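Local coordinates for manganese-dependent ADP-ribose/CDP-alcohol diphosphatase (Danio rerio, PDB 2NXF), which probably hydrolyses ADP-ribose and CDP-alcohols such as CDP-choline to nucleoside monophosphates, as a metallophosphoesterase with a two-metal centre, at residues Arg271-Gly285 against Met306-Ile319. Sequence-based numbering, arbitrary orientation.
Sequences RCTDSSGAQHITLEG and MVMKGRGRVEDLTI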
loop_
_atom_site.group_PDB
_atom_site.type_symbol
_atom_site.label_atom_id
_atom_site.label_comp_id
_atom_site.label_asym_id
_atom_site.label_seq_id
_atom_site.Cartn_x
_atom_site.Cartn_y
_atom_site.Cartn_z
ATOM N N ARG A 271 3.522 8.368 10.739
ATOM C CA ARG A 271 4.897 7.861 10.730
ATOM C C ARG A 271 5.379 7.682 12.148
ATOM O O ARG A 271 4.996 8.441 13.045
ATOM C CB ARG A 271 5.831 8.826 9.992
ATOM C CG ARG A 271 5.792 10.271 10.539
ATOM C CD ARG A 271 6.600 11.206 9.662
ATOM N NE ARG A 271 6.092 11.253 8.283
ATOM C CZ ARG A 271 6.687 11.929 7.303
ATOM N NH1 ARG A 271 7.817 12.592 7.567
ATOM N NH2 ARG A 271 6.161 11.923 6.076
ATOM N N CYS A 272 6.249 6.698 12.346
ATOM C CA CYS A 272 6.885 6.496 13.650
ATOM C C CYS A 272 8.029 5.516 13.495
ATOM O O CYS A 272 8.103 4.793 12.514
ATOM C CB CYS A 272 5.896 5.940 14.669
ATOM S SG CYS A 272 5.232 4.355 14.169
ATOM N N THR A 273 8.912 5.506 14.487
ATOM C CA THR A 273 9.988 4.531 14.549
ATOM C C THR A 273 9.595 3.505 15.608
ATOM O O THR A 273 9.239 3.882 16.739
ATOM C CB THR A 273 11.304 5.217 14.955
ATOM O OG1 THR A 273 11.489 6.384 14.143
ATOM C CG2 THR A 273 12.482 4.273 14.774
ATOM N N ASP A 274 9.653 2.221 15.252
ATOM C CA ASP A 274 9.406 1.160 16.225
ATOM C C ASP A 274 10.569 1.099 17.224
ATOM O O ASP A 274 11.655 1.592 16.930
ATOM C CB ASP A 274 9.251 -0.202 15.540
ATOM C CG ASP A 274 8.835 -1.281 16.520
ATOM O OD1 ASP A 274 7.648 -1.291 16.899
ATOM O OD2 ASP A 274 9.698 -2.083 16.959
ATOM N N SER A 275 10.352 0.486 18.389
ATOM C CA SER A 275 11.448 0.293 19.350
ATOM C C SER A 275 12.644 -0.478 18.755
ATOM O O SER A 275 13.777 -0.315 19.219
ATOM C CB SER A 275 10.961 -0.360 20.659
ATOM O OG SER A 275 10.344 -1.617 20.414
ATOM N N SER A 276 12.383 -1.290 17.728
ATOM C CA SER A 276 13.428 -2.009 16.977
ATOM C C SER A 276 14.314 -1.089 16.125
ATOM O O SER A 276 15.413 -1.487 15.730
ATOM C CB SER A 276 12.803 -3.071 16.065
ATOM O OG SER A 276 12.175 -2.470 14.924
ATOM N N GLY A 277 13.837 0.122 15.830
ATOM C CA GLY A 277 14.555 1.053 14.948
ATOM C C GLY A 277 13.969 1.134 13.540
ATOM O O GLY A 277 14.280 2.059 12.783
ATOM N N ALA A 278 13.120 0.174 13.188
ATOM C CA ALA A 278 12.462 0.171 11.883
ATOM C C ALA A 278 11.521 1.361 11.778
ATOM O O ALA A 278 10.812 1.684 12.720
ATOM C CB ALA A 278 11.705 -1.108 11.668
ATOM N N GLN A 279 11.535 2.012 10.627
ATOM C CA GLN A 279 10.679 3.161 10.388
ATOM C C GLN A 279 9.384 2.711 9.724
ATOM O O GLN A 279 9.425 1.980 8.737
ATOM C CB GLN A 279 11.425 4.135 9.478
ATOM C CG GLN A 279 10.624 5.298 9.005
ATOM C CD GLN A 279 10.568 6.390 10.038
ATOM O OE1 GLN A 279 11.613 6.872 10.499
ATOM N NE2 GLN A 279 9.349 6.802 10.411
ATOM N N HIS A 280 8.246 3.155 10.256
ATOM C CA HIS A 280 6.957 2.956 9.586
ATOM C C HIS A 280 6.510 4.260 8.982
ATOM O O HIS A 280 6.561 5.306 9.644
ATOM C CB HIS A 280 5.926 2.404 10.571
ATOM C CG HIS A 280 6.253 1.010 11.009
ATOM N ND1 HIS A 280 5.616 -0.092 10.491
ATOM C CD2 HIS A 280 7.227 0.537 11.828
ATOM C CE1 HIS A 280 6.155 -1.187 11.000
ATOM N NE2 HIS A 280 7.129 -0.834 11.824
ATOM N N ILE A 281 6.117 4.199 7.710
ATOM C CA ILE A 281 5.663 5.385 6.996
ATOM C C ILE A 281 4.311 5.074 6.367
ATOM O O ILE A 281 4.170 4.103 5.616
ATOM C CB ILE A 281 6.644 5.792 5.867
ATOM C CG1 ILE A 281 8.065 5.974 6.421
ATOM C CG2 ILE A 281 6.162 7.069 5.144
ATOM C CD1 ILE A 281 9.140 5.973 5.325
ATOM N N THR A 282 3.309 5.888 6.688
ATOM C CA THR A 282 2.012 5.781 6.035
ATOM C C THR A 282 1.823 7.040 5.202
ATOM O O THR A 282 1.727 8.128 5.742
ATOM C CB THR A 282 0.866 5.620 7.061
ATOM O OG1 THR A 282 1.154 4.504 7.912
ATOM C CG2 THR A 282 -0.508 5.393 6.347
ATOM N N LEU A 283 1.818 6.875 3.884
ATOM C CA LEU A 283 1.759 8.013 2.984
ATOM C C LEU A 283 0.385 8.650 2.948
ATOM O O LEU A 283 -0.635 7.952 2.847
ATOM C CB LEU A 283 2.132 7.573 1.565
ATOM C CG LEU A 283 3.585 7.174 1.342
ATOM C CD1 LEU A 283 3.706 6.540 -0.039
ATOM C CD2 LEU A 283 4.504 8.411 1.474
ATOM N N GLU A 284 0.371 9.979 3.058
ATOM C CA GLU A 284 -0.847 10.776 2.866
ATOM C C GLU A 284 -1.458 10.469 1.506
ATOM O O GLU A 284 -0.724 10.261 0.532
ATOM C CB GLU A 284 -0.501 12.269 2.961
ATOM C CG GLU A 284 -0.160 12.743 4.399
ATOM C CD GLU A 284 1.256 12.396 4.899
ATOM O OE1 GLU A 284 2.107 11.875 4.152
ATOM O OE2 GLU A 284 1.535 12.657 6.091
ATOM N N GLY A 285 -2.795 10.451 1.436
ATOM C CA GLY A 285 -3.458 9.970 0.216
ATOM C C GLY A 285 -3.770 11.091 -0.754
ATOM O O GLY A 285 -4.280 12.159 -0.371
HETATM N N MSE A 306 18.510 6.823 4.223
HETATM C CA MSE A 306 17.489 7.024 3.212
HETATM C C MSE A 306 16.879 8.392 3.460
HETATM O O MSE A 306 16.587 8.749 4.609
HETATM C CB MSE A 306 16.404 5.956 3.306
HETATM C CG MSE A 306 15.206 6.268 2.461
HETATM SE SE MSE A 306 13.837 4.897 2.572
HETATM C CE MSE A 306 12.339 6.079 2.790
ATOM N N VAL A 307 16.712 9.159 2.392
ATOM C CA VAL A 307 16.075 10.479 2.493
ATOM C C VAL A 307 14.815 10.471 1.649
ATOM O O VAL A 307 14.851 10.090 0.485
ATOM C CB VAL A 307 17.007 11.603 2.008
ATOM C CG1 VAL A 307 16.275 12.941 2.079
ATOM C CG2 VAL A 307 18.304 11.628 2.823
HETATM N N MSE A 308 13.682 10.837 2.247
HETATM C CA MSE A 308 12.445 10.894 1.495
HETATM C C MSE A 308 12.080 12.362 1.383
HETATM O O MSE A 308 11.963 13.045 2.407
HETATM C CB MSE A 308 11.328 10.132 2.204
HETATM C CG MSE A 308 10.004 10.148 1.413
HETATM SE SE MSE A 308 8.572 9.117 2.230
HETATM C CE MSE A 308 8.072 10.380 3.616
ATOM N N LYS A 309 11.922 12.839 0.147
ATOM C CA LYS A 309 11.550 14.226 -0.125
ATOM C C LYS A 309 10.070 14.267 -0.477
ATOM O O LYS A 309 9.654 13.751 -1.530
ATOM C CB LYS A 309 12.398 14.781 -1.278
ATOM C CG LYS A 309 13.918 14.800 -1.027
ATOM C CD LYS A 309 14.325 15.707 0.125
ATOM C CE LYS A 309 14.160 17.168 -0.246
ATOM N NZ LYS A 309 14.607 18.085 0.832
ATOM N N GLY A 310 9.269 14.816 0.437
ATOM C CA GLY A 310 7.821 14.844 0.262
ATOM C C GLY A 310 7.383 16.183 -0.271
ATOM O O GLY A 310 8.107 17.181 -0.127
ATOM N N ARG A 311 6.210 16.188 -0.906
ATOM C CA ARG A 311 5.577 17.403 -1.395
ATOM C C ARG A 311 4.216 17.570 -0.757
ATOM O O ARG A 311 3.502 16.594 -0.535
ATOM C CB ARG A 311 5.367 17.338 -2.910
ATOM C CG ARG A 311 6.595 17.607 -3.742
ATOM C CD ARG A 311 7.671 16.529 -3.654
ATOM N NE ARG A 311 8.463 16.556 -4.881
ATOM C CZ ARG A 311 9.285 15.592 -5.273
ATOM N NH1 ARG A 311 9.481 14.518 -4.514
ATOM N NH2 ARG A 311 9.906 15.713 -6.435
ATOM N N GLY A 312 3.866 18.829 -0.498
ATOM C CA GLY A 312 2.537 19.179 -0.038
ATOM C C GLY A 312 2.269 18.609 1.338
ATOM O O GLY A 312 2.903 19.022 2.316
ATOM N N ARG A 313 1.334 17.662 1.406
ATOM C CA ARG A 313 0.936 17.044 2.674
ATOM C C ARG A 313 1.965 16.053 3.221
ATOM O O ARG A 313 1.885 15.673 4.401
ATOM C CB ARG A 313 -0.428 16.359 2.526
ATOM C CG ARG A 313 -1.519 17.343 2.120
ATOM C CD ARG A 313 -2.857 16.651 1.959
ATOM N NE ARG A 313 -3.206 15.862 3.127
ATOM C CZ ARG A 313 -3.671 14.616 3.105
ATOM N NH1 ARG A 313 -3.882 13.957 1.965
ATOM N NH2 ARG A 313 -3.940 14.028 4.259
ATOM N N VAL A 314 2.900 15.610 2.369
ATOM C CA VAL A 314 3.914 14.622 2.795
ATOM C C VAL A 314 5.183 15.337 3.279
ATOM O O VAL A 314 5.834 16.059 2.508
ATOM C CB VAL A 314 4.312 13.678 1.654
ATOM C CG1 VAL A 314 5.369 12.658 2.163
ATOM C CG2 VAL A 314 3.093 12.974 1.064
ATOM N N GLU A 315 5.534 15.167 4.556
ATOM C CA GLU A 315 6.746 15.814 5.080
ATOM C C GLU A 315 7.982 14.981 4.753
ATOM O O GLU A 315 7.895 13.751 4.639
ATOM C CB GLU A 315 6.657 16.001 6.595
ATOM C CG GLU A 315 5.814 17.203 7.045
ATOM C CD GLU A 315 6.484 18.561 6.781
ATOM O OE1 GLU A 315 7.501 18.906 7.459
ATOM O OE2 GLU A 315 5.955 19.287 5.902
ATOM N N ASP A 316 9.131 15.650 4.621
ATOM C CA ASP A 316 10.399 14.928 4.406
ATOM C C ASP A 316 10.686 14.019 5.606
ATOM O O ASP A 316 10.199 14.252 6.715
ATOM C CB ASP A 316 11.598 15.891 4.309
ATOM C CG ASP A 316 11.585 16.771 3.069
ATOM O OD1 ASP A 316 10.719 16.625 2.186
ATOM O OD2 ASP A 316 12.486 17.646 3.001
ATOM N N LEU A 317 11.556 13.039 5.389
ATOM C CA LEU A 317 11.986 12.141 6.444
ATOM C C LEU A 317 13.355 11.606 6.085
ATOM O O LEU A 317 13.617 11.314 4.914
ATOM C CB LEU A 317 10.987 10.981 6.553
ATOM C CG LEU A 317 11.028 9.994 7.706
ATOM C CD1 LEU A 317 11.115 10.664 9.067
ATOM C CD2 LEU A 317 9.759 9.163 7.602
ATOM N N THR A 318 14.220 11.482 7.085
ATOM C CA THR A 318 15.518 10.838 6.896
ATOM C C THR A 318 15.623 9.662 7.868
ATOM O O THR A 318 15.331 9.803 9.059
ATOM C CB THR A 318 16.695 11.838 7.086
ATOM O OG1 THR A 318 16.585 12.894 6.123
ATOM C CG2 THR A 318 18.057 11.141 6.912
ATOM N N ILE A 319 16.024 8.500 7.357
ATOM C CA ILE A 319 16.328 7.359 8.217
ATOM C C ILE A 319 17.828 7.111 8.157
ATOM O O ILE A 319 18.361 6.802 7.104
ATOM C CB ILE A 319 15.630 6.054 7.767
ATOM C CG1 ILE A 319 14.147 6.271 7.468
ATOM C CG2 ILE A 319 15.899 4.932 8.816
ATOM C CD1 ILE A 319 13.561 5.155 6.587
HETATM O O HOH W 1 3.683 14.162 6.550
#
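Two beta hairpins at the margins of the two mixed sheets of the calcineurin-like phosphoesterase sandwich face each other here: Arg271, Gln279 and Ile281 of one sheet meet Met308, Leu317 and Ile319 of the other. Strands 279-282 and 317-319 run nearly antiparallel (155°), but their axes lie 9.6 Å apart, so side chains rather than backbone bonds join them. Ile281 and Leu317 meet tip to tip, CG1 to CD2 at 3.8 Å, while the methyls of selenomethionines Met306 and Met308 close on Ile281 CD1 and CG2. Gln279 CB rests on Ile319 CD1, and the bend at chi2 (82°) turns its amide back, where NE2 donates to His280 O and CD lies against Leu317 CD2. Beside these apolar contacts the Arg271 guanidinium grips Glu315 O end-on, with the oxygen in its plane: NH2 makes the straighter bond (153°, 2.9 Å); NH1, at 3.2 Å, comes in above the carbonyl plane. NH1 also bonds Asp316 O weakly, and Leu317 CD2 lies over one face, toward its margin. With an alanine in place of Arg271, Glu315 O is likely to lose both guanidinium donors, and Leu317 and the Met308 methyl the group packed against them. Glu284 OE2 accepts from a water whose oxygen lies 2.9 Å from its own donor, Glu315 N. Glu284 CB lies over a face of the Arg313 guanidinium, whose nitrogens bond Thr289 OG1 and the backbone O of the zinc ligand His267. The contact is thus mostly apolar, the Gln279 amide folded in, bordered by an arginine holding backbone carbonyls.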